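Local coordinates for protein double Glycine Motif Protease domain from AMS/PCAT Transporter (Lachnospiraceae bacterium C6A11, PDB 6MPZ) that probably cleaves leader peptides from secreted peptides at a double-glycine motif, serving as the C39 peptidase domain of an exporter that matures its cargo, at residues L25-A30 and F99-V104; R49-V54 and R69-E74; C93-N98 and V103-F108; Y112-D117 and D122-M127. All coordinates share one frame; numbering follows the deposited sequence.

Interaction 1 of 4, residues L25-A30 and F99-V104; sequences LECGAA and FNHFVV
Cys-27, at the start of helix 27-38, presses its side chain between His-101 and Phe-102 of strand 101-109. Its sulfur SG comes to 3.6 Å from His-101 ND1, and its CB lies equally close to the same nitrogen at 3.6 Å. SG sits 4.5 Å from the centroid of the His-101 ring and 55° off the ring normal, so the approach is oblique. The same sulfur lies 3.4 Å from the backbone N of Phe-102, without a hydrogen bond, and 4.1 Å from CD2 of the Phe-102 ring in a slanted sulfur-aromatic contact. With SG turned between its own backbone N and carbonyl carbon (chi1 58°), the sulfur points across to the strand. One residue on, Gly-28 brings its CA to 3.8 Å from Phe-102 CD2, bringing the first turn of the helix close beside the ring.

In the second shell, Asp-117 hydrogen-bonds NE2 of His-101 and fixes the rotation of the imidazole, while ND1 is bonded to the backbone of the bound peptide. Gln-21 packs on both Cys-27 and His-101, and His-96 meets the Phe-102 ring. Cys-27 SG is covalently linked to the peptide backbone. A sulfur already joined to the peptide, beside an imidazole oriented by Asp-117, is consistent with the nucleophile of a Cys-His-Asp triad as in C39 peptidases.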
loop_
_atom_site.group_PDB
_atom_site.type_symbol
_atom_site.label_atom_id
_atom_site.label_comp_id
_atom_site.label_asym_id
_atom_site.label_seq_id
_atom_site.Cartn_x
_atom_site.Cartn_y
_atom_site.Cartn_z
ATOM N N LEU A 25 6.756 10.685 -8.911
ATOM C CA LEU A 25 6.083 9.620 -9.639
ATOM C C LEU A 25 6.305 8.292 -8.952
ATOM O O LEU A 25 5.688 7.307 -9.354
ATOM C CB LEU A 25 6.636 9.491 -11.077
ATOM C CG LEU A 25 6.213 10.370 -12.289
ATOM C CD1 LEU A 25 5.746 11.766 -11.915
ATOM C CD2 LEU A 25 7.379 10.434 -13.292
ATOM N N GLU A 26 7.161 8.246 -7.915
ATOM C CA GLU A 26 7.622 6.975 -7.304
ATOM C C GLU A 26 6.805 6.417 -6.138
ATOM O O GLU A 26 7.166 5.347 -5.628
ATOM C CB GLU A 26 9.107 7.106 -6.891
ATOM C CG GLU A 26 10.020 7.398 -8.064
ATOM C CD GLU A 26 11.458 7.702 -7.684
ATOM O OE1 GLU A 26 11.870 7.505 -6.523
ATOM O OE2 GLU A 26 12.183 8.144 -8.602
ATOM N N CYS A 27 5.709 7.065 -5.752
ATOM C CA CYS A 27 4.943 6.665 -4.516
ATOM C C CYS A 27 4.582 5.158 -4.444
ATOM O O CYS A 27 4.679 4.562 -3.368
ATOM C CB CYS A 27 3.675 7.509 -4.330
ATOM S SG CYS A 27 2.532 7.437 -5.719
ATOM N N GLY A 28 4.174 4.579 -5.579
ATOM C CA GLY A 28 3.858 3.141 -5.706
ATOM C C GLY A 28 5.009 2.282 -5.249
ATOM O O GLY A 28 4.853 1.388 -4.416
ATOM N N ALA A 29 6.179 2.572 -5.799
ATOM C CA ALA A 29 7.401 1.849 -5.486
ATOM C C ALA A 29 7.901 2.029 -4.041
ATOM O O ALA A 29 8.333 1.061 -3.408
ATOM C CB ALA A 29 8.497 2.257 -6.463
ATOM N N ALA A 30 7.863 3.272 -3.545
ATOM C CA ALA A 30 8.210 3.549 -2.167
ATOM C C ALA A 30 7.266 2.783 -1.207
ATOM O O ALA A 30 7.728 2.191 -0.252
ATOM C CB ALA A 30 8.129 5.054 -1.911
ATOM N N PHE A 99 -7.074 9.852 -5.576
ATOM C CA PHE A 99 -7.106 9.428 -7.001
ATOM C C PHE A 99 -5.771 9.565 -7.763
ATOM O O PHE A 99 -5.719 9.329 -8.942
ATOM C CB PHE A 99 -8.277 10.117 -7.756
ATOM C CG PHE A 99 -9.623 9.869 -7.130
ATOM C CD1 PHE A 99 -10.307 8.676 -7.388
ATOM C CD2 PHE A 99 -10.183 10.776 -6.226
ATOM C CE1 PHE A 99 -11.535 8.403 -6.779
ATOM C CE2 PHE A 99 -11.406 10.508 -5.621
ATOM C CZ PHE A 99 -12.083 9.312 -5.896
ATOM N N ASN A 100 -4.700 9.832 -7.032
ATOM C CA ASN A 100 -3.404 10.379 -7.463
ATOM C C ASN A 100 -2.130 9.652 -7.017
ATOM O O ASN A 100 -1.051 9.883 -7.551
ATOM C CB ASN A 100 -3.202 11.625 -6.563
ATOM C CG ASN A 100 -3.528 12.873 -7.239
ATOM O OD1 ASN A 100 -2.922 13.903 -6.996
ATOM N ND2 ASN A 100 -4.520 12.813 -8.093
ATOM N N HIS A 101 -2.255 8.919 -5.909
ATOM C CA HIS A 101 -1.158 8.738 -4.946
ATOM C C HIS A 101 -1.371 7.384 -4.253
ATOM O O HIS A 101 -2.500 6.829 -4.214
ATOM C CB HIS A 101 -1.135 9.944 -3.966
ATOM C CG HIS A 101 0.077 10.036 -3.076
ATOM N ND1 HIS A 101 1.366 10.096 -3.557
ATOM C CD2 HIS A 101 0.183 10.149 -1.732
ATOM C CE1 HIS A 101 2.216 10.228 -2.556
ATOM N NE2 HIS A 101 1.524 10.233 -1.432
ATOM N N PHE A 102 -0.263 6.821 -3.799
ATOM C CA PHE A 102 -0.282 5.626 -2.990
ATOM C C PHE A 102 0.420 5.949 -1.689
ATOM O O PHE A 102 1.478 6.600 -1.681
ATOM C CB PHE A 102 0.417 4.463 -3.671
ATOM C CG PHE A 102 -0.316 3.913 -4.839
ATOM C CD1 PHE A 102 -1.530 3.262 -4.668
ATOM C CD2 PHE A 102 0.210 4.026 -6.131
ATOM C CE1 PHE A 102 -2.208 2.757 -5.750
ATOM C CE2 PHE A 102 -0.486 3.532 -7.214
ATOM C CZ PHE A 102 -1.685 2.897 -7.022
ATOM N N VAL A 103 -0.189 5.497 -0.589
ATOM C CA VAL A 103 0.398 5.570 0.723
ATOM C C VAL A 103 0.309 4.195 1.389
ATOM O O VAL A 103 -0.444 3.321 0.935
ATOM C CB VAL A 103 -0.257 6.647 1.561
ATOM C CG1 VAL A 103 -0.166 8.002 0.859
ATOM C CG2 VAL A 103 -1.718 6.287 1.908
ATOM N N VAL A 104 1.090 4.009 2.465
ATOM C CA VAL A 104 1.048 2.763 3.250
ATOM C C VAL A 104 0.213 2.941 4.508
ATOM O O VAL A 104 0.538 3.804 5.318
ATOM C CB VAL A 104 2.435 2.296 3.681
ATOM C CG1 VAL A 104 2.314 0.992 4.504
ATOM C CG2 VAL A 104 3.279 2.060 2.455
#

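Interaction 2 of 4, residues R49-V54 and R69-E74; sequences RVDCGV and RNYGLE
Asp-51 and Tyr-71 make the whole of this contact, side chain to side chain, while the backbones stay well apart: the nearest CA atoms, those of Asp-51 and Asn-70, are separated by 9.2 Å. The polar part is a hydrogen bond from Tyr-71 OH to Asp-51 OD2. At 2.4 Å it is shorter than a normal bond of this kind, so its exact length is doubtful. The carboxylate is turned 43° from the plane of the phenol ring, and OD2 also lies 3.5 Å from CE1 of Tyr-71, off toward one flank of the hydroxyl. Tyr-71 CG stands anti to its carbonyl carbon (chi1 -57°), which throws the ring out from the helix end toward Asp-51. The other carboxylate oxygen, OD1, is held by Gln-47 NE2, so both arms of the group have a partner.

No apolar pair joins the two segments; Asp-51 CB comes to 3.3 Å from Tyr-71 OH beside the carboxylate. The ring instead packs on Val-43 and on Leu-36 of helix 27-38, which supports it from outside the pair.

Backbone bonds account for the turns. Helix 45-52 closes at Gly-53, with Gly-53 N bonded to Val-50 O (3.2 Å) and Val-54 N to Arg-49 O (3.2 Å). Helix 61-70 ends similarly, Gly-72 N reaching Arg-69 O at 3.1 Å and Leu-73 N bonding back to Ala-68 O. Two helix C-termini, each finished by a glycine with positive phi in a Schellman motif, are thus tied together by one Tyr-Asp bond at the surface of the helical part of a papain-like fold.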
loop_
_atom_site.group_PDB
_atom_site.type_symbol
_atom_site.label_atom_id
_atom_site.label_comp_id
_atom_site.label_asym_id
_atom_site.label_seq_id
_atom_site.Cartn_x
_atom_site.Cartn_y
_atom_site.Cartn_z
ATOM N N ARG A 49 11.346 0.095 -8.206
ATOM C CA ARG A 49 10.797 1.084 -9.151
ATOM C C ARG A 49 10.580 0.430 -10.503
ATOM O O ARG A 49 9.526 0.541 -11.107
ATOM C CB ARG A 49 11.762 2.219 -9.405
ATOM C CG ARG A 49 11.984 3.209 -8.306
ATOM C CD ARG A 49 12.813 4.364 -8.856
ATOM N NE ARG A 49 13.432 5.109 -7.782
ATOM C CZ ARG A 49 14.739 5.239 -7.542
ATOM N NH1 ARG A 49 15.678 4.688 -8.312
ATOM N NH2 ARG A 49 15.108 5.977 -6.493
ATOM N N VAL A 50 11.620 -0.242 -10.957
ATOM C CA VAL A 50 11.630 -0.876 -12.267
ATOM C C VAL A 50 10.646 -2.034 -12.313
ATOM O O VAL A 50 9.971 -2.200 -13.307
ATOM C CB VAL A 50 13.095 -1.264 -12.637
ATOM C CG1 VAL A 50 13.208 -2.637 -13.254
ATOM C CG2 VAL A 50 13.670 -0.171 -13.516
ATOM N N ASP A 51 10.562 -2.819 -11.245
ATOM C CA ASP A 51 9.610 -3.938 -11.198
ATOM C C ASP A 51 8.166 -3.473 -11.059
ATOM O O ASP A 51 7.285 -4.157 -11.503
ATOM C CB ASP A 51 9.944 -4.923 -10.088
ATOM C CG ASP A 51 11.306 -5.575 -10.281
ATOM O OD1 ASP A 51 11.845 -5.525 -11.383
ATOM O OD2 ASP A 51 11.832 -6.149 -9.328
ATOM N N CYS A 52 7.927 -2.296 -10.485
ATOM C CA CYS A 52 6.578 -1.735 -10.436
ATOM C C CYS A 52 6.187 -1.064 -11.737
ATOM O O CYS A 52 5.031 -0.679 -11.918
ATOM C CB CYS A 52 6.457 -0.730 -9.281
ATOM S SG CYS A 52 6.366 -1.568 -7.677
ATOM N N GLY A 53 7.158 -0.863 -12.634
ATOM C CA GLY A 53 6.932 -0.157 -13.875
ATOM C C GLY A 53 6.654 1.323 -13.733
ATOM O O GLY A 53 5.790 1.841 -14.432
ATOM N N VAL A 54 7.381 2.023 -12.882
ATOM C CA VAL A 54 7.224 3.500 -12.795
ATOM C C VAL A 54 7.386 4.135 -14.171
ATOM O O VAL A 54 8.329 3.847 -14.890
ATOM C CB VAL A 54 8.162 4.212 -11.787
ATOM C CG1 VAL A 54 7.785 3.831 -10.356
ATOM C CG2 VAL A 54 9.636 3.951 -12.072
ATOM N N ARG A 69 4.190 -10.171 -5.839
ATOM C CA ARG A 69 4.079 -11.635 -6.016
ATOM C C ARG A 69 5.385 -12.276 -6.413
ATOM O O ARG A 69 5.695 -13.338 -5.914
ATOM C CB ARG A 69 3.010 -11.997 -7.040
ATOM C CG ARG A 69 1.599 -11.850 -6.525
ATOM C CD ARG A 69 0.577 -12.300 -7.580
ATOM N NE ARG A 69 -0.752 -11.736 -7.304
ATOM C CZ ARG A 69 -1.452 -10.919 -8.089
ATOM N NH1 ARG A 69 -1.009 -10.534 -9.272
ATOM N NH2 ARG A 69 -2.648 -10.494 -7.686
ATOM N N ASN A 70 6.146 -11.641 -7.305
ATOM C CA ASN A 70 7.471 -12.138 -7.675
ATOM C C ASN A 70 8.455 -12.094 -6.502
ATOM O O ASN A 70 9.369 -12.909 -6.443
ATOM C CB ASN A 70 8.051 -11.391 -8.883
ATOM C CG ASN A 70 7.411 -11.825 -10.205
ATOM O OD1 ASN A 70 7.200 -11.002 -11.090
ATOM N ND2 ASN A 70 7.104 -13.122 -10.351
ATOM N N TYR A 71 8.261 -11.173 -5.558
ATOM C CA TYR A 71 9.075 -11.146 -4.326
ATOM C C TYR A 71 8.578 -12.084 -3.218
ATOM O O TYR A 71 9.039 -11.984 -2.085
ATOM C CB TYR A 71 9.147 -9.727 -3.758
ATOM C CG TYR A 71 9.687 -8.666 -4.687
ATOM C CD1 TYR A 71 10.829 -8.884 -5.473
ATOM C CD2 TYR A 71 9.080 -7.398 -4.729
ATOM C CE1 TYR A 71 11.329 -7.892 -6.297
ATOM C CE2 TYR A 71 9.566 -6.393 -5.554
ATOM C CZ TYR A 71 10.690 -6.636 -6.329
ATOM O OH TYR A 71 11.147 -5.598 -7.124
ATOM N N GLY A 72 7.624 -12.969 -3.516
ATOM C CA GLY A 72 7.213 -14.017 -2.564
ATOM C C GLY A 72 6.016 -13.709 -1.671
ATOM O O GLY A 72 5.637 -14.532 -0.850
ATOM N N LEU A 73 5.405 -12.538 -1.838
ATOM C CA LEU A 73 4.194 -12.202 -1.111
ATOM C C LEU A 73 2.955 -12.597 -1.896
ATOM O O LEU A 73 2.887 -12.421 -3.108
ATOM C CB LEU A 73 4.155 -10.690 -0.827
ATOM C CG LEU A 73 5.253 -10.110 0.061
ATOM C CD1 LEU A 73 5.110 -8.601 0.105
ATOM C CD2 LEU A 73 5.146 -10.691 1.449
ATOM N N GLU A 74 1.963 -13.122 -1.198
ATOM C CA GLU A 74 0.646 -13.249 -1.779
ATOM C C GLU A 74 0.044 -11.837 -1.745
ATOM O O GLU A 74 0.190 -11.113 -0.748
ATOM C CB GLU A 74 -0.202 -14.223 -0.983
ATOM C CG GLU A 74 -1.426 -14.663 -1.736
ATOM C CD GLU A 74 -2.625 -14.894 -0.845
ATOM O OE1 GLU A 74 -2.512 -15.659 0.139
ATOM O OE2 GLU A 74 -3.671 -14.289 -1.147
#

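Interaction 3 of 4, residues C93-N98 and V103-F108; sequences CIIHWN and VVLKGF
A beta hairpin at the centre of the six-stranded antiparallel sheet joins strands 93-97 and 101-109; the two segments run antiparallel with a strong twist, their directions 126° apart. Ile-95 and Val-103 form a hydrogen-bonded pair, with Ile-95 N to Val-103 O and Val-103 N to Ile-95 O both 3.1 Å. The Cys-93 and Leu-105 pair repeats this: Leu-105 N to Cys-93 O is 2.8 Å, while Cys-93 N to Leu-105 O is 3.1 Å. Between them lies the non-hydrogen-bonded pair of Ile-94 and Val-104.

Val-103 packs on two side chains of the other strand. Its CG2 meets Ile-95 CG1 at 3.6 Å, a meeting made possible because Ile-95 places CG1 between its backbone N and carbonyl carbon (chi1 63°). The same methyl hangs over one face of the Trp-97 indole, 3.9 Å from CE3 and offset toward the ring's rim, while CG1 sits 4.1 Å from Trp-97 CG. Farther along the hairpin, Cys-93 SG lies alongside Leu-105 CB at 3.7 Å.

On the face carrying Ile-95 and Leu-105, Phe-130 of helix 127-133 packs against both. The face carrying Ile-94 and Val-104 meets Ser-31 of helix 27-38, with Val-35 on Ile-94 and Met-34 on Val-104. In the plane of the sheet, strand 137-142 flanks strand 93-97, and strand 112-117 flanks strand 101-109.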
loop_
_atom_site.group_PDB
_atom_site.type_symbol
_atom_site.label_atom_id
_atom_site.label_comp_id
_atom_site.label_asym_id
_atom_site.label_seq_id
_atom_site.Cartn_x
_atom_site.Cartn_y
_atom_site.Cartn_z
ATOM N N CYS A 93 -0.877 -2.385 4.513
ATOM C CA CYS A 93 -1.514 -2.553 3.196
ATOM C C CYS A 93 -1.255 -1.248 2.438
ATOM O O CYS A 93 -0.929 -0.201 3.065
ATOM C CB CYS A 93 -3.047 -2.815 3.301
ATOM S SG CYS A 93 -4.018 -1.514 4.152
ATOM N N ILE A 94 -1.422 -1.285 1.124
ATOM C CA ILE A 94 -1.231 -0.091 0.306
ATOM C C ILE A 94 -2.608 0.382 -0.122
ATOM O O ILE A 94 -3.440 -0.441 -0.532
ATOM C CB ILE A 94 -0.319 -0.375 -0.945
ATOM C CG1 ILE A 94 1.119 -0.753 -0.502
ATOM C CG2 ILE A 94 -0.254 0.859 -1.825
ATOM C CD1 ILE A 94 2.068 -1.216 -1.594
ATOM N N ILE A 95 -2.841 1.703 -0.042
ATOM C CA ILE A 95 -4.111 2.255 -0.391
ATOM C C ILE A 95 -3.926 3.419 -1.363
ATOM O O ILE A 95 -2.937 4.166 -1.275
ATOM C CB ILE A 95 -4.969 2.684 0.833
ATOM C CG1 ILE A 95 -4.318 3.818 1.648
ATOM C CG2 ILE A 95 -5.249 1.498 1.703
ATOM C CD1 ILE A 95 -5.196 4.470 2.716
ATOM N N HIS A 96 -4.893 3.525 -2.285
ATOM C CA HIS A 96 -4.995 4.591 -3.295
ATOM C C HIS A 96 -5.536 5.852 -2.582
ATOM O O HIS A 96 -6.381 5.744 -1.714
ATOM C CB HIS A 96 -5.924 4.054 -4.414
ATOM C CG HIS A 96 -5.943 4.864 -5.679
ATOM N ND1 HIS A 96 -4.814 5.412 -6.250
ATOM C CD2 HIS A 96 -6.962 5.154 -6.521
ATOM C CE1 HIS A 96 -5.146 6.041 -7.356
ATOM N NE2 HIS A 96 -6.441 5.893 -7.547
ATOM N N TRP A 97 -5.026 7.027 -2.928
ATOM C CA TRP A 97 -5.178 8.248 -2.105
ATOM C C TRP A 97 -5.347 9.464 -3.005
ATOM O O TRP A 97 -4.461 9.751 -3.818
ATOM C CB TRP A 97 -3.912 8.418 -1.241
ATOM C CG TRP A 97 -3.943 9.407 -0.081
ATOM C CD1 TRP A 97 -3.394 10.657 -0.044
ATOM C CD2 TRP A 97 -4.498 9.184 1.220
ATOM N NE1 TRP A 97 -3.568 11.221 1.205
ATOM C CE2 TRP A 97 -4.255 10.349 1.991
ATOM C CE3 TRP A 97 -5.191 8.109 1.809
ATOM C CZ2 TRP A 97 -4.697 10.480 3.312
ATOM C CZ3 TRP A 97 -5.620 8.237 3.134
ATOM C CH2 TRP A 97 -5.389 9.415 3.859
ATOM N N ASN A 98 -6.463 10.176 -2.825
ATOM C CA ASN A 98 -6.850 11.347 -3.643
ATOM C C ASN A 98 -6.856 11.102 -5.161
ATOM O O ASN A 98 -6.617 12.020 -5.915
ATOM C CB ASN A 98 -5.954 12.541 -3.288
ATOM C CG ASN A 98 -6.073 12.926 -1.838
ATOM O OD1 ASN A 98 -7.146 12.788 -1.252
ATOM N ND2 ASN A 98 -4.979 13.376 -1.238
ATOM N N VAL A 103 -0.189 5.497 -0.589
ATOM C CA VAL A 103 0.398 5.570 0.723
ATOM C C VAL A 103 0.309 4.195 1.389
ATOM O O VAL A 103 -0.444 3.321 0.935
ATOM C CB VAL A 103 -0.257 6.647 1.561
ATOM C CG1 VAL A 103 -0.166 8.002 0.859
ATOM C CG2 VAL A 103 -1.718 6.287 1.908
ATOM N N VAL A 104 1.090 4.009 2.465
ATOM C CA VAL A 104 1.048 2.763 3.250
ATOM C C VAL A 104 0.213 2.941 4.508
ATOM O O VAL A 104 0.538 3.804 5.318
ATOM C CB VAL A 104 2.435 2.296 3.681
ATOM C CG1 VAL A 104 2.314 0.992 4.504
ATOM C CG2 VAL A 104 3.279 2.060 2.455
ATOM N N LEU A 105 -0.837 2.122 4.654
ATOM C CA LEU A 105 -1.706 2.165 5.843
ATOM C C LEU A 105 -1.202 1.164 6.889
ATOM O O LEU A 105 -1.118 -0.084 6.610
ATOM C CB LEU A 105 -3.168 1.882 5.490
ATOM C CG LEU A 105 -4.254 1.885 6.597
ATOM C CD1 LEU A 105 -4.245 3.178 7.392
ATOM C CD2 LEU A 105 -5.648 1.693 6.036
ATOM N N LYS A 106 -0.851 1.710 8.062
ATOM C CA LYS A 106 -0.321 0.937 9.165
ATOM C C LYS A 106 -1.399 0.466 10.130
ATOM O O LYS A 106 -1.208 -0.563 10.780
ATOM C CB LYS A 106 0.713 1.734 9.935
ATOM C CG LYS A 106 1.937 2.108 9.101
ATOM C CD LYS A 106 2.939 2.877 9.927
ATOM C CE LYS A 106 2.432 4.284 10.140
ATOM N NZ LYS A 106 3.356 5.095 10.920
ATOM N N GLY A 107 -2.516 1.202 10.179
ATOM C CA GLY A 107 -3.712 0.856 10.952
ATOM C C GLY A 107 -4.430 2.088 11.444
ATOM O O GLY A 107 -4.155 3.199 10.988
ATOM N N PHE A 108 -5.298 1.873 12.435
ATOM C CA PHE A 108 -6.170 2.899 13.031
ATOM C C PHE A 108 -6.041 2.866 14.551
ATOM O O PHE A 108 -5.791 1.797 15.140
ATOM C CB PHE A 108 -7.614 2.612 12.652
ATOM C CG PHE A 108 -7.874 2.634 11.157
ATOM C CD1 PHE A 108 -8.100 3.842 10.479
ATOM C CD2 PHE A 108 -7.906 1.447 10.421
ATOM C CE1 PHE A 108 -8.324 3.865 9.121
ATOM C CE2 PHE A 108 -8.129 1.467 9.044
ATOM C CZ PHE A 108 -8.350 2.667 8.399
#

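Interaction 4 of 4, residues Y112-D117 and D122-M127; sequences YAYIND and DVKIPM
Lys-124 reaches over the Tyr-112 ring in the edge hairpin of the sheet, where strands 112-117 and 123-126 run antiparallel. The ammonium NZ stands 3.1 Å from the centroid of the Tyr-112 ring and only 11° off its normal, a notably close cation-pi contact made squarely over the middle of the face. CE follows above the same face as a CH-pi contact. The lysine gets there by a chain bent at its third and fourth torsions, its first (chi1 17°) lying near eclipsed. It runs beside Tyr-114, the two side chains pointing the same way, CB near CE2 of the ring and CE 3.6 Å from Tyr-114 OH. Tyr-114 in turn makes a cation-pi contact with Arg-13. Beyond Lys-124, Pro-126 CG touches Tyr-112 CE1 at 4.2 Å, right where helix 127-133 begins.

On the opposite face, the inward one, Ile-115 meets both neighbours at a slant: its CD1 lies 3.9 Å from Ile-125 CG1 and its CG2 lies 4.2 Å from Val-123 CG2. Phe-130 and Trp-97 pack under Ile-115. The backbones are laced by two hydrogen-bonded pairs, Ala-113 with Ile-125, at 2.8 Å from Ala-113 N to Ile-125 O, and Ile-115 with Val-123.

Near the turn, the Asn-116 amide stands almost square to the Asp-122 carboxylate, their planes 87° apart. Asn-116 ND2 is hydrogen-bonded to Val-16 O and OD1 to Lys-106 NZ, and that same OD1 lies 3.2 Å from Asp-122 CB.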
loop_
_atom_site.group_PDB
_atom_site.type_symbol
_atom_site.label_atom_id
_atom_site.label_comp_id
_atom_site.label_asym_id
_atom_site.label_seq_id
_atom_site.Cartn_x
_atom_site.Cartn_y
_atom_site.Cartn_z
ATOM N N TYR A 112 -8.098 8.424 14.413
ATOM C CA TYR A 112 -6.879 8.634 13.580
ATOM C C TYR A 112 -6.482 7.374 12.788
ATOM O O TYR A 112 -6.528 6.238 13.313
ATOM C CB TYR A 112 -5.686 9.146 14.429
ATOM C CG TYR A 112 -5.917 10.537 14.941
ATOM C CD1 TYR A 112 -5.784 11.613 14.102
ATOM C CD2 TYR A 112 -6.328 10.778 16.263
ATOM C CE1 TYR A 112 -6.024 12.906 14.543
ATOM C CE2 TYR A 112 -6.633 12.055 16.688
ATOM C CZ TYR A 112 -6.464 13.120 15.830
ATOM O OH TYR A 112 -6.719 14.412 16.207
ATOM N N ALA A 113 -6.100 7.608 11.535
ATOM C CA ALA A 113 -5.449 6.611 10.680
ATOM C C ALA A 113 -3.946 6.896 10.662
ATOM O O ALA A 113 -3.521 8.062 10.603
ATOM C CB ALA A 113 -5.997 6.699 9.261
ATOM N N TYR A 114 -3.158 5.831 10.713
ATOM C CA TYR A 114 -1.693 5.926 10.761
ATOM C C TYR A 114 -1.070 5.406 9.446
ATOM O O TYR A 114 -1.132 4.197 9.106
ATOM C CB TYR A 114 -1.155 5.184 11.986
ATOM C CG TYR A 114 -1.505 5.888 13.269
ATOM C CD1 TYR A 114 -2.772 5.737 13.842
ATOM C CD2 TYR A 114 -0.598 6.759 13.889
ATOM C CE1 TYR A 114 -3.113 6.408 15.025
ATOM C CE2 TYR A 114 -0.932 7.430 15.068
ATOM C CZ TYR A 114 -2.188 7.258 15.625
ATOM O OH TYR A 114 -2.495 7.930 16.768
ATOM N N ILE A 115 -0.419 6.335 8.765
ATOM C CA ILE A 115 0.027 6.192 7.394
ATOM C C ILE A 115 1.518 6.562 7.277
ATOM O O ILE A 115 2.014 7.422 8.010
ATOM C CB ILE A 115 -0.893 7.080 6.529
ATOM C CG1 ILE A 115 -2.244 6.367 6.341
ATOM C CG2 ILE A 115 -0.278 7.470 5.210
ATOM C CD1 ILE A 115 -3.338 7.245 5.847
ATOM N N ASN A 116 2.231 5.846 6.414
ATOM C CA ASN A 116 3.545 6.294 5.891
ATOM C C ASN A 116 3.270 6.779 4.488
ATOM O O ASN A 116 3.017 5.989 3.592
ATOM C CB ASN A 116 4.565 5.131 5.892
ATOM C CG ASN A 116 5.152 4.851 7.286
ATOM O OD1 ASN A 116 4.946 5.643 8.227
ATOM N ND2 ASN A 116 5.849 3.697 7.438
ATOM N N ASP A 117 3.214 8.100 4.349
ATOM C CA ASP A 117 3.007 8.763 3.092
ATOM C C ASP A 117 4.399 9.000 2.444
ATOM O O ASP A 117 5.237 9.683 3.026
ATOM C CB ASP A 117 2.304 10.103 3.329
ATOM C CG ASP A 117 2.011 10.853 2.036
ATOM O OD1 ASP A 117 2.701 10.683 0.981
ATOM O OD2 ASP A 117 1.058 11.635 2.062
ATOM N N ASP A 122 5.837 9.690 8.087
ATOM C CA ASP A 122 4.801 9.115 8.952
ATOM C C ASP A 122 3.809 10.183 9.470
ATOM O O ASP A 122 4.210 11.143 10.114
ATOM C CB ASP A 122 5.369 8.205 10.049
ATOM C CG ASP A 122 6.137 8.941 11.099
ATOM O OD1 ASP A 122 7.134 9.568 10.763
ATOM O OD2 ASP A 122 5.755 8.869 12.269
ATOM N N VAL A 123 2.530 10.022 9.129
ATOM C CA VAL A 123 1.506 11.005 9.486
ATOM C C VAL A 123 0.278 10.360 10.174
ATOM O O VAL A 123 0.058 9.129 10.087
ATOM C CB VAL A 123 1.104 11.879 8.274
ATOM C CG1 VAL A 123 2.261 12.784 7.892
ATOM C CG2 VAL A 123 0.704 11.049 7.069
ATOM N N LYS A 124 -0.467 11.192 10.896
ATOM C CA LYS A 124 -1.700 10.772 11.562
ATOM C C LYS A 124 -2.802 11.544 10.895
ATOM O O LYS A 124 -2.814 12.762 10.947
ATOM C CB LYS A 124 -1.721 10.973 13.076
ATOM C CG LYS A 124 -0.709 11.905 13.684
ATOM C CD LYS A 124 -0.710 11.787 15.204
ATOM C CE LYS A 124 -2.042 11.430 15.900
ATOM N NZ LYS A 124 -3.150 12.425 15.813
ATOM N N ILE A 125 -3.701 10.848 10.230
ATOM C CA ILE A 125 -4.793 11.495 9.495
ATOM C C ILE A 125 -6.091 11.367 10.353
ATOM O O ILE A 125 -6.467 10.265 10.767
ATOM C CB ILE A 125 -4.957 10.878 8.076
ATOM C CG1 ILE A 125 -3.609 10.821 7.321
ATOM C CG2 ILE A 125 -5.978 11.621 7.251
ATOM C CD1 ILE A 125 -2.961 12.144 6.948
ATOM N N PRO A 126 -6.758 12.499 10.643
ATOM C CA PRO A 126 -8.116 12.430 11.240
ATOM C C PRO A 126 -9.072 11.606 10.390
ATOM O O PRO A 126 -9.038 11.724 9.155
ATOM C CB PRO A 126 -8.578 13.899 11.286
ATOM C CG PRO A 126 -7.364 14.722 11.047
ATOM C CD PRO A 126 -6.339 13.885 10.347
ATOM N N MET A 127 -9.914 10.807 11.032
ATOM C CA MET A 127 -10.855 9.912 10.333
ATOM C C MET A 127 -11.659 10.534 9.250
ATOM O O MET A 127 -11.901 9.908 8.238
ATOM C CB MET A 127 -11.872 9.300 11.282
ATOM C CG MET A 127 -11.389 8.093 11.980
ATOM S SD MET A 127 -10.641 6.840 10.925
ATOM C CE MET A 127 -10.523 5.638 12.248
#

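Interactions 1, 3 and 4 share one sheet: strand 101-109 is common to interactions 1 and 3, and strand 112-117 lies next to it. The probable active site spans interactions 1 and 4, whose centres are 15 Å apart, through His-101 NE2 to Asp-117 OD1 at 2.7 Å. Val-103, shared by interactions 1 and 3, sets its CB 3.7 Å from Ile-115 CG2 of interaction 4. Interactions 3 and 4 are stitched by Lys-106 N to Tyr-114 O at 2.7 Å. Interaction 2 belongs to the helical side, about 25 Å from interaction 4 between centres, yet meets interaction 1 through the salt bridge of Arg-49 NE with Glu-26 OE1, 3.1 Å, Glu-26 being the residue just before the peptide-linked Cys-27.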